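Side-chain contacts in uroporphyrinogen III synthase (Thermus thermophilus, PDB 1WCW), which probably catalyses the formation of uroporphyrinogen III, the macrocyclic precursor of haem and related tetrapyrroles: residues E20-L25 / S247-F252; V44-Y49 / L75-A80; G98-R103 / E241-G246; P112-D117 / L124-Q129; L187-V190 / Q194-F197. All coordinates share one frame; numbering follows the deposited sequence.

How the interactions relate
Five contacts sample the packing within two domains and one surface contact between them. Interactions 1 and 5 lie in the domain built on the five-stranded parallel sheet, about 15 Å apart between centres, and touch where Leu-248 CD2 meets Ala-188 CB at 4.0 Å. Interactions 2 and 4 belong to the other domain, their centres about 26 Å apart. Interaction 3 joins the two halves: it abuts interaction 4 through Ala-102 and Val-115, and interactions 1 and 5 through Leu-245. Its position fits the interdomain cleft in which enzymes of this family are thought to work.

Interaction 1: residues E20-L25 / S247-F252; sequences EAFKAL and SLLQGF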
# COMPACT_ATOMS: atom_id res chain seq x y z
N GLU A 20 -13.07 -6.78 10.46
CA GLU A 20 -14.11 -7.70 10.87
C GLU A 20 -13.79 -9.14 10.44
O GLU A 20 -14.01 -10.12 11.20
CB GLU A 20 -15.44 -7.23 10.26
CG GLU A 20 -16.73 -7.77 10.86
CD GLU A 20 -18.02 -7.03 10.30
OE1 GLU A 20 -18.33 -7.12 9.08
OE2 GLU A 20 -18.73 -6.37 11.11
N ALA A 21 -13.24 -9.27 9.25
CA ALA A 21 -12.92 -10.60 8.78
C ALA A 21 -11.76 -11.11 9.61
O ALA A 21 -11.73 -12.29 9.98
CB ALA A 21 -12.54 -10.60 7.27
N PHE A 22 -10.78 -10.23 9.88
CA PHE A 22 -9.63 -10.64 10.69
C PHE A 22 -10.10 -11.17 12.04
O PHE A 22 -9.68 -12.23 12.50
CB PHE A 22 -8.62 -9.50 10.91
CG PHE A 22 -7.53 -9.85 11.87
CD1 PHE A 22 -6.45 -10.60 11.47
CD2 PHE A 22 -7.63 -9.45 13.22
CE1 PHE A 22 -5.44 -10.93 12.46
CE2 PHE A 22 -6.66 -9.78 14.15
CZ PHE A 22 -5.60 -10.49 13.75
N LYS A 23 -10.98 -10.42 12.72
CA LYS A 23 -11.43 -10.80 14.02
C LYS A 23 -12.14 -12.13 14.01
O LYS A 23 -11.90 -12.97 14.86
CB LYS A 23 -12.38 -9.68 14.57
CG LYS A 23 -12.99 -10.02 15.91
CD LYS A 23 -13.91 -8.88 16.40
CE LYS A 23 -14.58 -9.30 17.73
NZ LYS A 23 -15.66 -10.31 17.62
N ALA A 24 -13.06 -12.29 13.07
CA ALA A 24 -13.82 -13.52 12.98
C ALA A 24 -12.95 -14.74 12.73
O ALA A 24 -13.11 -15.75 13.40
CB ALA A 24 -14.88 -13.40 11.88
N LEU A 25 -12.03 -14.65 11.78
CA LEU A 25 -11.18 -15.74 11.43
C LEU A 25 -10.23 -16.03 12.60
O LEU A 25 -10.01 -17.18 13.00
CB LEU A 25 -10.37 -15.34 10.20
CG LEU A 25 -10.15 -16.37 9.09
CD1 LEU A 25 -9.64 -17.69 9.68
CD2 LEU A 25 -11.48 -16.58 8.42
N SER A 247 -5.09 -17.78 5.31
CA SER A 247 -3.80 -18.37 5.02
C SER A 247 -2.71 -17.80 5.96
O SER A 247 -1.81 -18.50 6.46
CB SER A 247 -3.42 -18.13 3.54
OG SER A 247 -2.12 -18.60 3.25
N LEU A 248 -2.78 -16.48 6.15
CA LEU A 248 -1.83 -15.80 6.99
C LEU A 248 -1.85 -16.37 8.39
O LEU A 248 -0.81 -16.77 8.96
CB LEU A 248 -2.28 -14.36 7.05
CG LEU A 248 -1.59 -13.54 8.13
CD1 LEU A 248 -0.13 -13.48 7.75
CD2 LEU A 248 -2.22 -12.14 8.20
N LEU A 249 -3.04 -16.43 8.91
CA LEU A 249 -3.23 -16.90 10.26
C LEU A 249 -2.94 -18.35 10.47
O LEU A 249 -2.29 -18.73 11.45
CB LEU A 249 -4.63 -16.60 10.78
CG LEU A 249 -4.83 -15.09 10.94
CD1 LEU A 249 -6.34 -14.76 11.13
CD2 LEU A 249 -4.03 -14.62 12.15
N GLN A 250 -3.35 -19.18 9.49
CA GLN A 250 -3.10 -20.58 9.61
C GLN A 250 -1.66 -20.94 9.37
O GLN A 250 -1.09 -21.81 10.05
CB GLN A 250 -3.98 -21.37 8.65
CG GLN A 250 -5.40 -21.07 8.96
CD GLN A 250 -6.29 -21.91 8.14
OE1 GLN A 250 -6.41 -23.11 8.41
NE2 GLN A 250 -6.89 -21.32 7.10
N GLY A 251 -1.07 -20.24 8.43
CA GLY A 251 0.35 -20.46 8.17
C GLY A 251 1.18 -20.06 9.39
O GLY A 251 2.13 -20.76 9.81
N PHE A 252 0.81 -18.91 10.01
CA PHE A 252 1.47 -18.53 11.24
C PHE A 252 1.30 -19.57 12.36
O PHE A 252 2.24 -19.91 13.02
CB PHE A 252 0.93 -17.17 11.70
CG PHE A 252 1.38 -16.77 13.09
CD1 PHE A 252 2.73 -16.68 13.40
CD2 PHE A 252 0.45 -16.48 14.06
CE1 PHE A 252 3.12 -16.28 14.65
CE2 PHE A 252 0.86 -16.06 15.36
CZ PHE A 252 2.19 -15.96 15.64
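Two helices of a flavodoxin-like domain, 19-28 and 245-260, pack together through three apolar side chains: Phe-22 and Leu-25 on the first, Leu-249 on the second. Leu-249 supplies both of its methyl groups. Its CD2 lies 4.0 Å from Phe-22 CE1, approaching the ring obliquely, while CD1 sits 4.2 Å from Leu-25 CB and at a similar distance from the CD1-CE1 side of the same ring. The leucine is thus lodged between two residues one helical turn apart. Phe-22 and Leu-249 cross at about a right angle. With its CG anti to the backbone N (chi1 172°), Phe-22 carries its ring toward the neighbouring helix even though its CB does not point there, whereas the CB of Leu-249 points toward the other helix. With 8.1 Å between the CA atoms of Leu-25 and Leu-249, this is ordinary van der Waals packing between helices. Beneath them runs the parallel sheet: Phe-22 also stacks on Tyr-13 and rests on Pro-33 and Leu-35 of strand 32-35, and the adjacent Leu-248 reaches strands 186-189 and 217-221.

Interaction 2: residues V44-Y49 / L75-A80; sequences VPVPEY and LEAGKA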
# COMPACT_ATOMS: atom_id res chain seq x y z
N VAL A 44 -10.54 12.21 -1.84
CA VAL A 44 -10.38 13.62 -2.11
C VAL A 44 -11.62 14.06 -2.99
O VAL A 44 -11.91 13.43 -4.01
CB VAL A 44 -9.08 13.88 -2.88
CG1 VAL A 44 -9.01 15.30 -3.25
CG2 VAL A 44 -7.80 13.53 -1.99
N PRO A 45 -12.34 15.12 -2.60
CA PRO A 45 -13.51 15.56 -3.40
C PRO A 45 -13.03 15.88 -4.75
O PRO A 45 -12.02 16.56 -4.96
CB PRO A 45 -14.00 16.81 -2.65
CG PRO A 45 -13.56 16.54 -1.23
CD PRO A 45 -12.16 15.93 -1.40
N VAL A 46 -13.81 15.44 -5.75
CA VAL A 46 -13.43 15.63 -7.11
C VAL A 46 -13.13 17.10 -7.47
O VAL A 46 -12.16 17.44 -8.18
CB VAL A 46 -14.52 15.01 -8.02
CG1 VAL A 46 -14.29 15.42 -9.50
CG2 VAL A 46 -14.49 13.48 -7.89
N PRO A 47 -13.96 18.03 -6.95
CA PRO A 47 -13.63 19.43 -7.30
C PRO A 47 -12.23 19.90 -6.87
O PRO A 47 -11.67 20.81 -7.47
CB PRO A 47 -14.72 20.22 -6.59
CG PRO A 47 -15.88 19.28 -6.54
CD PRO A 47 -15.25 17.91 -6.29
N GLU A 48 -11.67 19.28 -5.82
CA GLU A 48 -10.35 19.69 -5.32
C GLU A 48 -9.18 19.35 -6.22
O GLU A 48 -8.09 19.96 -6.10
CB GLU A 48 -10.10 19.13 -3.91
CG GLU A 48 -11.01 19.74 -2.86
CD GLU A 48 -10.60 19.37 -1.43
OE1 GLU A 48 -9.51 19.78 -0.98
OE2 GLU A 48 -11.36 18.65 -0.76
N TYR A 49 -9.36 18.39 -7.14
CA TYR A 49 -8.26 18.12 -8.07
C TYR A 49 -8.73 18.17 -9.50
O TYR A 49 -8.12 17.62 -10.40
CB TYR A 49 -7.54 16.79 -7.73
CG TYR A 49 -8.37 15.54 -7.81
CD1 TYR A 49 -9.31 15.18 -6.85
CD2 TYR A 49 -8.19 14.66 -8.89
CE1 TYR A 49 -10.01 14.04 -6.93
CE2 TYR A 49 -8.91 13.48 -8.96
CZ TYR A 49 -9.81 13.16 -8.01
OH TYR A 49 -10.47 11.98 -8.07
N LEU A 75 -10.93 7.40 -13.00
CA LEU A 75 -11.88 7.23 -14.09
C LEU A 75 -13.28 7.77 -13.64
O LEU A 75 -13.96 8.46 -14.44
CB LEU A 75 -11.95 5.75 -14.50
CG LEU A 75 -10.67 5.31 -15.23
CD1 LEU A 75 -10.74 3.83 -15.39
CD2 LEU A 75 -10.53 5.97 -16.56
N GLU A 76 -13.68 7.51 -12.40
CA GLU A 76 -14.93 8.05 -11.90
C GLU A 76 -14.88 9.57 -11.86
O GLU A 76 -15.87 10.22 -12.12
CB GLU A 76 -15.19 7.56 -10.49
CG GLU A 76 -15.59 6.13 -10.35
CD GLU A 76 -15.71 5.61 -8.88
OE1 GLU A 76 -15.86 4.36 -8.73
OE2 GLU A 76 -15.66 6.38 -7.88
N ALA A 77 -13.74 10.16 -11.51
CA ALA A 77 -13.62 11.60 -11.47
C ALA A 77 -13.78 12.18 -12.86
O ALA A 77 -14.46 13.22 -13.04
CB ALA A 77 -12.25 12.01 -10.92
N GLY A 78 -13.21 11.51 -13.88
CA GLY A 78 -13.41 11.96 -15.25
C GLY A 78 -14.89 11.95 -15.62
O GLY A 78 -15.39 12.92 -16.29
N LYS A 79 -15.60 10.95 -15.24
CA LYS A 79 -17.02 10.89 -15.55
C LYS A 79 -17.78 12.02 -14.84
O LYS A 79 -18.63 12.71 -15.46
CB LYS A 79 -17.58 9.55 -15.10
CG LYS A 79 -17.10 8.38 -15.98
CD LYS A 79 -17.61 7.05 -15.37
CE LYS A 79 -16.76 6.66 -14.16
NZ LYS A 79 -16.90 5.25 -13.67
N ALA A 80 -17.47 12.25 -13.58
CA ALA A 80 -18.19 13.28 -12.79
C ALA A 80 -17.88 14.66 -13.36
O ALA A 80 -18.73 15.58 -13.28
CB ALA A 80 -17.80 13.20 -11.32
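Val-46 and Tyr-49 approach the methyl group of Ala-77 from two directions, the valine with a branched tip and the tyrosine with the hydroxyl end of its ring. Val-46 CG2 lies 4.0 Å from Ala-77 CB and almost as near to the CA behind it. The tyrosine comes nearer still, with Tyr-49 OH 3.4 Å from Ala-77 CB and the ring atoms CZ and CE2 a little farther back. The methyl meets the ring obliquely. Tyr-49 reaches this place with CG between its backbone N and carbonyl carbon (chi1 62°), a torsion that folds the ring back along its own segment, where Val-44 O lies in plane at the ring edge. The segment 44-49 is the turn that leads from strand 39-43, the outermost, antiparallel strand of the mixed sheet, into helix 50-57, with Tyr-49 at the N-cap position, and Ala-77 belongs to the last turns of helix 68-80. Within the turn, Tyr-49 N bonds to Val-46 O at 3.1 Å, which holds the two contributing residues near each other. The small alanine allows a close approach of the backbones, 5.9 Å between the CA atoms of Val-46 and Ala-77. Val-46 also touches Leu-81 just beyond the helix, and Tyr-49 packs against Pro-162 of strand 155-167.

Interaction 3: residues G98-R103 / E241-G246; sequences GAKAAR and ETERLG
Glu-243 OE2 meets the end of Lys-100 in a salt bridge, 3.5 Å from NZ. The methylene CE of Lys-100 lies closer to the same oxygen, at 3.2 Å, so the carboxylate sits beside the last carbon of the chain as well as near its charge, and the pair is better read as an electrostatic contact than as a directed bond. The two side chains come from opposite directions, and both are extended beyond CG, which lets them span backbones whose nearest CA atoms, in Lys-100 and Glu-243, are 11.9 Å apart. A second positive group stands near: Arg-103 NH1 is 4.4 Å from Glu-243 OE1, with that oxygen close to the guanidinium plane at its edge, too far for a salt bridge but probably adding to the field felt by the carboxylate. Here the two domains of the enzyme face each other, helix 99-107 flanking one sheet and the loop 241-244 leading into helix 245-260 of the other. The loop is shaped by an ST turn in which Thr-242 OG1 accepts Arg-244 N at 2.9 Å, with an N-H...O angle of 162°. That hydroxyl also bonds to Asp-240, and the guanidinium of Arg-244 turns one face toward it. The carbonyl oxygen of Glu-243 is bonded by Arg-18.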
# COMPACT_ATOMS: atom_id res chain seq x y z
N GLY A 98 2.13 -2.44 -10.03
CA GLY A 98 1.98 -3.84 -9.64
C GLY A 98 0.70 -4.41 -10.19
O GLY A 98 -0.03 -3.74 -10.92
N ALA A 99 0.39 -5.65 -9.79
CA ALA A 99 -0.78 -6.35 -10.27
C ALA A 99 -2.11 -5.72 -10.04
O ALA A 99 -2.96 -5.85 -10.91
CB ALA A 99 -0.80 -7.76 -9.68
N LYS A 100 -2.32 -5.09 -8.91
CA LYS A 100 -3.63 -4.49 -8.67
C LYS A 100 -3.92 -3.31 -9.60
O LYS A 100 -5.02 -3.19 -10.15
CB LYS A 100 -3.79 -4.06 -7.23
CG LYS A 100 -3.88 -5.28 -6.30
CD LYS A 100 -3.70 -4.87 -4.87
CE LYS A 100 -3.82 -6.09 -3.94
NZ LYS A 100 -3.76 -5.74 -2.48
N ALA A 101 -2.92 -2.43 -9.78
CA ALA A 101 -3.14 -1.33 -10.72
C ALA A 101 -3.30 -1.88 -12.11
O ALA A 101 -4.08 -1.37 -12.90
CB ALA A 101 -1.97 -0.35 -10.71
N ALA A 102 -2.53 -2.93 -12.42
CA ALA A 102 -2.62 -3.52 -13.74
C ALA A 102 -4.02 -4.09 -14.00
O ALA A 102 -4.55 -3.91 -15.08
CB ALA A 102 -1.58 -4.59 -13.94
N ARG A 103 -4.61 -4.74 -13.00
CA ARG A 103 -5.91 -5.32 -13.23
C ARG A 103 -6.97 -4.23 -13.44
O ARG A 103 -7.86 -4.37 -14.30
CB ARG A 103 -6.27 -6.15 -12.02
CG ARG A 103 -5.41 -7.37 -11.79
CD ARG A 103 -5.59 -7.90 -10.34
NE ARG A 103 -4.54 -8.89 -10.05
CZ ARG A 103 -4.21 -9.35 -8.85
NH1 ARG A 103 -4.85 -8.92 -7.76
NH2 ARG A 103 -3.23 -10.26 -8.75
N GLU A 241 1.92 -15.22 1.06
CA GLU A 241 1.86 -14.65 -0.27
C GLU A 241 0.58 -14.94 -0.99
O GLU A 241 0.57 -14.99 -2.23
CB GLU A 241 3.03 -15.15 -1.07
CG GLU A 241 4.29 -14.48 -0.62
CD GLU A 241 5.48 -14.96 -1.36
OE1 GLU A 241 5.53 -14.76 -2.59
OE2 GLU A 241 6.37 -15.57 -0.72
N THR A 242 -0.50 -15.06 -0.24
CA THR A 242 -1.80 -15.36 -0.83
C THR A 242 -2.82 -14.28 -0.69
O THR A 242 -3.88 -14.34 -1.33
CB THR A 242 -2.49 -16.58 -0.17
OG1 THR A 242 -3.04 -16.21 1.11
CG2 THR A 242 -1.56 -17.75 -0.05
N GLU A 243 -2.58 -13.30 0.16
CA GLU A 243 -3.61 -12.28 0.34
C GLU A 243 -4.90 -12.83 1.04
O GLU A 243 -5.90 -12.09 1.16
CB GLU A 243 -3.97 -11.65 -1.03
CG GLU A 243 -2.78 -11.02 -1.78
CD GLU A 243 -3.20 -10.28 -3.07
OE1 GLU A 243 -3.77 -10.92 -3.98
OE2 GLU A 243 -2.96 -9.05 -3.19
N ARG A 244 -4.92 -14.09 1.51
CA ARG A 244 -6.10 -14.61 2.23
C ARG A 244 -5.78 -14.54 3.73
O ARG A 244 -4.72 -15.04 4.12
CB ARG A 244 -6.39 -16.06 1.85
CG ARG A 244 -6.73 -16.22 0.35
CD ARG A 244 -7.48 -17.54 0.11
NE ARG A 244 -6.60 -18.68 0.38
CZ ARG A 244 -5.57 -19.01 -0.38
NH1 ARG A 244 -4.82 -20.04 -0.05
NH2 ARG A 244 -5.30 -18.31 -1.48
N LEU A 245 -6.64 -13.91 4.55
CA LEU A 245 -6.36 -13.78 5.99
C LEU A 245 -6.37 -15.15 6.70
O LEU A 245 -5.68 -15.38 7.72
CB LEU A 245 -7.37 -12.80 6.65
CG LEU A 245 -7.10 -11.33 6.32
CD1 LEU A 245 -8.16 -10.48 6.92
CD2 LEU A 245 -5.72 -10.88 6.82
N GLY A 246 -7.05 -16.10 6.09
CA GLY A 246 -7.10 -17.43 6.64
C GLY A 246 -5.74 -18.07 6.43
O GLY A 246 -5.31 -18.84 7.32

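Interaction 4: residues P112-D117 / L124-Q129; sequences PHAVGD and LPLLPQ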
# COMPACT_ATOMS: atom_id res chain seq x y z
N PRO A 112 -2.04 -2.13 -19.22
CA PRO A 112 -0.72 -1.50 -19.17
C PRO A 112 0.25 -2.08 -20.18
O PRO A 112 0.18 -3.25 -20.52
CB PRO A 112 -0.25 -1.77 -17.73
CG PRO A 112 -0.94 -3.07 -17.38
CD PRO A 112 -2.31 -3.00 -18.04
N HIS A 113 1.18 -1.25 -20.61
CA HIS A 113 2.26 -1.71 -21.48
C HIS A 113 3.32 -2.40 -20.70
O HIS A 113 4.04 -3.23 -21.29
CB HIS A 113 2.83 -0.54 -22.27
CG HIS A 113 1.82 0.15 -23.12
ND1 HIS A 113 1.29 -0.30 -24.32
CD2 HIS A 113 1.22 1.34 -22.87
CE1 HIS A 113 0.43 0.61 -24.79
NE2 HIS A 113 0.37 1.61 -23.91
N ALA A 114 3.54 -2.08 -19.43
CA ALA A 114 4.50 -2.78 -18.61
C ALA A 114 4.00 -2.65 -17.17
O ALA A 114 3.25 -1.74 -16.81
CB ALA A 114 5.87 -2.22 -18.77
N VAL A 115 4.42 -3.61 -16.36
CA VAL A 115 3.98 -3.77 -14.97
C VAL A 115 5.16 -4.13 -14.12
O VAL A 115 5.99 -5.01 -14.48
CB VAL A 115 2.94 -4.92 -14.83
CG1 VAL A 115 2.41 -4.99 -13.43
CG2 VAL A 115 1.83 -4.71 -15.82
N GLY A 116 5.26 -3.46 -12.98
CA GLY A 116 6.35 -3.69 -12.04
C GLY A 116 5.98 -4.80 -11.09
O GLY A 116 5.08 -5.63 -11.35
N ASP A 117 6.68 -4.80 -9.95
CA ASP A 117 6.50 -5.86 -8.96
C ASP A 117 5.90 -5.32 -7.66
O ASP A 117 6.01 -5.97 -6.57
CB ASP A 117 7.81 -6.62 -8.70
CG ASP A 117 8.80 -5.85 -7.88
OD1 ASP A 117 8.43 -4.77 -7.36
OD2 ASP A 117 9.97 -6.31 -7.72
N LEU A 124 11.89 1.39 -12.38
CA LEU A 124 13.01 2.07 -13.08
C LEU A 124 13.32 1.60 -14.53
O LEU A 124 13.44 2.43 -15.45
CB LEU A 124 14.24 2.02 -12.20
CG LEU A 124 14.01 2.70 -10.85
CD1 LEU A 124 15.26 2.39 -9.98
CD2 LEU A 124 13.74 4.20 -10.97
N PRO A 125 13.49 0.28 -14.79
CA PRO A 125 13.78 -0.18 -16.17
C PRO A 125 12.64 -0.06 -17.13
O PRO A 125 12.79 -0.22 -18.37
CB PRO A 125 14.23 -1.62 -15.97
CG PRO A 125 13.43 -2.07 -14.75
CD PRO A 125 13.49 -0.85 -13.82
N LEU A 126 11.47 0.26 -16.59
CA LEU A 126 10.27 0.40 -17.39
C LEU A 126 9.97 1.86 -17.63
O LEU A 126 8.94 2.12 -18.31
CB LEU A 126 9.09 -0.28 -16.65
CG LEU A 126 9.33 -1.69 -16.15
CD1 LEU A 126 8.00 -2.21 -15.49
CD2 LEU A 126 9.69 -2.67 -17.30
N LEU A 127 10.74 2.81 -17.05
CA LEU A 127 10.45 4.22 -17.23
C LEU A 127 11.26 4.65 -18.41
O LEU A 127 12.51 4.77 -18.31
CB LEU A 127 10.85 5.10 -16.03
CG LEU A 127 10.14 4.93 -14.70
CD1 LEU A 127 10.77 5.88 -13.67
CD2 LEU A 127 8.68 5.15 -14.86
N PRO A 128 10.59 4.99 -19.49
CA PRO A 128 11.36 5.38 -20.69
C PRO A 128 11.85 6.80 -20.74
O PRO A 128 11.17 7.73 -20.24
CB PRO A 128 10.38 5.12 -21.84
CG PRO A 128 9.24 4.25 -21.22
CD PRO A 128 9.17 4.75 -19.79
N GLN A 129 13.05 7.00 -21.28
CA GLN A 129 13.57 8.31 -21.49
C GLN A 129 12.60 8.90 -22.50
O GLN A 129 12.33 8.33 -23.59
CB GLN A 129 14.96 8.18 -22.05
CG GLN A 129 15.59 9.53 -22.04
CD GLN A 129 16.06 10.02 -20.63
OE1 GLN A 129 15.98 11.26 -20.39
NE2 GLN A 129 16.58 9.16 -19.76
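The extended strand 114-115 and the 3-10 turn 124-126 run closest at Ala-114 and Leu-126, whose CA atoms are 6.7 Å apart. Leu-126 makes the whole contact from its side, and does so with its two methyl groups. CD1 stands over the flat face of the peptide that joins Val-115 to Gly-116: it is 3.6 Å from Val-115 O and 3.9 Å from Gly-116 N, with the carbonyl carbon at a similar distance between them. The same methyl touches Ala-114 CB at 3.9 Å, and CD2 adds a second, slightly longer approach to that carbon at 4.1 Å. The leucine thus packs on backbone and on one methyl group. Its CG lies anti to the carbonyl carbon (chi1 -50°), which directs the isobutyl group out from the turn and onto the strand. Ala-114 points toward it, whereas Val-115 turns away and packs on Ala-102 of helix 99-107. Ala-114 and Gly-116 are hydrogen-bonded through their backbones to Ala-96 of strand 93-96. Next in the chain, Leu-127 is buried against Leu-95 and Leu-64. This is part of the beta-alpha-beta connection from edge strand 114-115 to the parallel strand 132-137 of the mixed sheet: the chain passes through the short helix 120-123 and then packs across one face of the sheet, and Leu-126 covers the edge strand in the stretch after the helix of that crossover.

Interaction 5: residues L187-V190 / Q194-F197; sequences LAFV and QVEF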
# COMPACT_ATOMS: atom_id res chain seq x y z
N LEU A 187 1.94 -9.39 15.39
CA LEU A 187 1.31 -8.24 14.77
C LEU A 187 1.29 -8.49 13.29
O LEU A 187 2.36 -8.71 12.70
CB LEU A 187 2.07 -6.95 15.11
CG LEU A 187 1.66 -5.75 14.28
CD1 LEU A 187 0.24 -5.34 14.50
CD2 LEU A 187 2.61 -4.55 14.72
N ALA A 188 0.11 -8.40 12.68
CA ALA A 188 -0.04 -8.62 11.25
C ALA A 188 -0.15 -7.31 10.49
O ALA A 188 -0.98 -6.47 10.82
CB ALA A 188 -1.27 -9.48 11.04
N PHE A 189 0.66 -7.21 9.43
CA PHE A 189 0.65 -6.08 8.48
C PHE A 189 0.19 -6.62 7.15
O PHE A 189 0.68 -7.64 6.67
CB PHE A 189 2.06 -5.50 8.31
CG PHE A 189 2.68 -4.99 9.57
CD1 PHE A 189 3.44 -5.78 10.37
CD2 PHE A 189 2.56 -3.65 9.86
CE1 PHE A 189 4.11 -5.23 11.50
CE2 PHE A 189 3.23 -3.10 10.98
CZ PHE A 189 3.99 -3.89 11.75
N VAL A 190 -0.75 -5.91 6.54
CA VAL A 190 -1.22 -6.33 5.22
C VAL A 190 -0.83 -5.42 4.09
O VAL A 190 -1.09 -5.73 2.93
CB VAL A 190 -2.74 -6.60 5.15
CG1 VAL A 190 -3.07 -7.75 6.15
CG2 VAL A 190 -3.47 -5.38 5.49
N GLN A 194 1.40 0.35 6.05
CA GLN A 194 1.12 0.24 7.49
C GLN A 194 2.45 0.13 8.26
O GLN A 194 2.55 0.67 9.36
CB GLN A 194 0.32 -1.04 7.76
CG GLN A 194 -1.10 -0.84 7.23
CD GLN A 194 -1.83 -2.08 6.87
OE1 GLN A 194 -1.39 -3.15 7.17
NE2 GLN A 194 -2.97 -1.92 6.22
N VAL A 195 3.45 -0.55 7.70
CA VAL A 195 4.77 -0.64 8.32
C VAL A 195 5.34 0.76 8.34
O VAL A 195 5.87 1.17 9.38
CB VAL A 195 5.70 -1.56 7.47
CG1 VAL A 195 7.10 -1.60 8.11
CG2 VAL A 195 5.14 -2.98 7.40
N GLU A 196 5.25 1.51 7.24
CA GLU A 196 5.85 2.83 7.16
C GLU A 196 5.18 3.76 8.14
O GLU A 196 5.86 4.48 8.89
CB GLU A 196 5.72 3.39 5.73
CG GLU A 196 6.32 2.55 4.59
CD GLU A 196 7.81 2.29 4.67
OE1 GLU A 196 8.27 1.39 3.91
OE2 GLU A 196 8.54 2.93 5.46
N PHE A 197 3.85 3.72 8.27
CA PHE A 197 3.18 4.61 9.21
C PHE A 197 3.53 4.29 10.63
O PHE A 197 3.73 5.21 11.45
CB PHE A 197 1.65 4.53 9.04
CG PHE A 197 1.10 5.22 7.80
CD1 PHE A 197 -0.15 4.85 7.32
CD2 PHE A 197 1.73 6.22 7.16
CE1 PHE A 197 -0.74 5.50 6.20
CE2 PHE A 197 1.08 6.87 6.03
CZ PHE A 197 -0.14 6.49 5.60
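The ring of Phe-189 has Val-195 CG2 over one face and Gln-194 CB at its edge. The valine methyl makes a CH-pi contact, 4.0 Å from the ring centroid and 26° off the normal; it is displaced toward the rim, coming within 3.6 Å of Phe-189 CD2. The second flat group is the Gln-194 amide, whose OE1 accepts Val-190 N at 2.9 Å. That bond is moderately bent, with an N-H...O angle of 154°, and the donor is tilted 20° from the carbonyl plane. Val-190 CG2 stands before the outer end of the amide, 3.5 Å from Gln-194 OE1 and about as far from NE2. The glutamine chain, extended beyond CG, carries the amide back to the strand end. OE1 also takes a weak bond from Ala-191 N, and NE2 bonds to Gln-39 OE1, which should hold the buried amide against turning. Replacing Gln-194 by a leucine would probably leave Val-190 N without this acceptor and Gln-39 without its amide partner. Strand 186-189 passing through a short turn into helix 192-201, tied by a helix residue to the strand's last peptide, is the beta-alpha junction at a strand's C-terminal end in a flavodoxin-like parallel sheet.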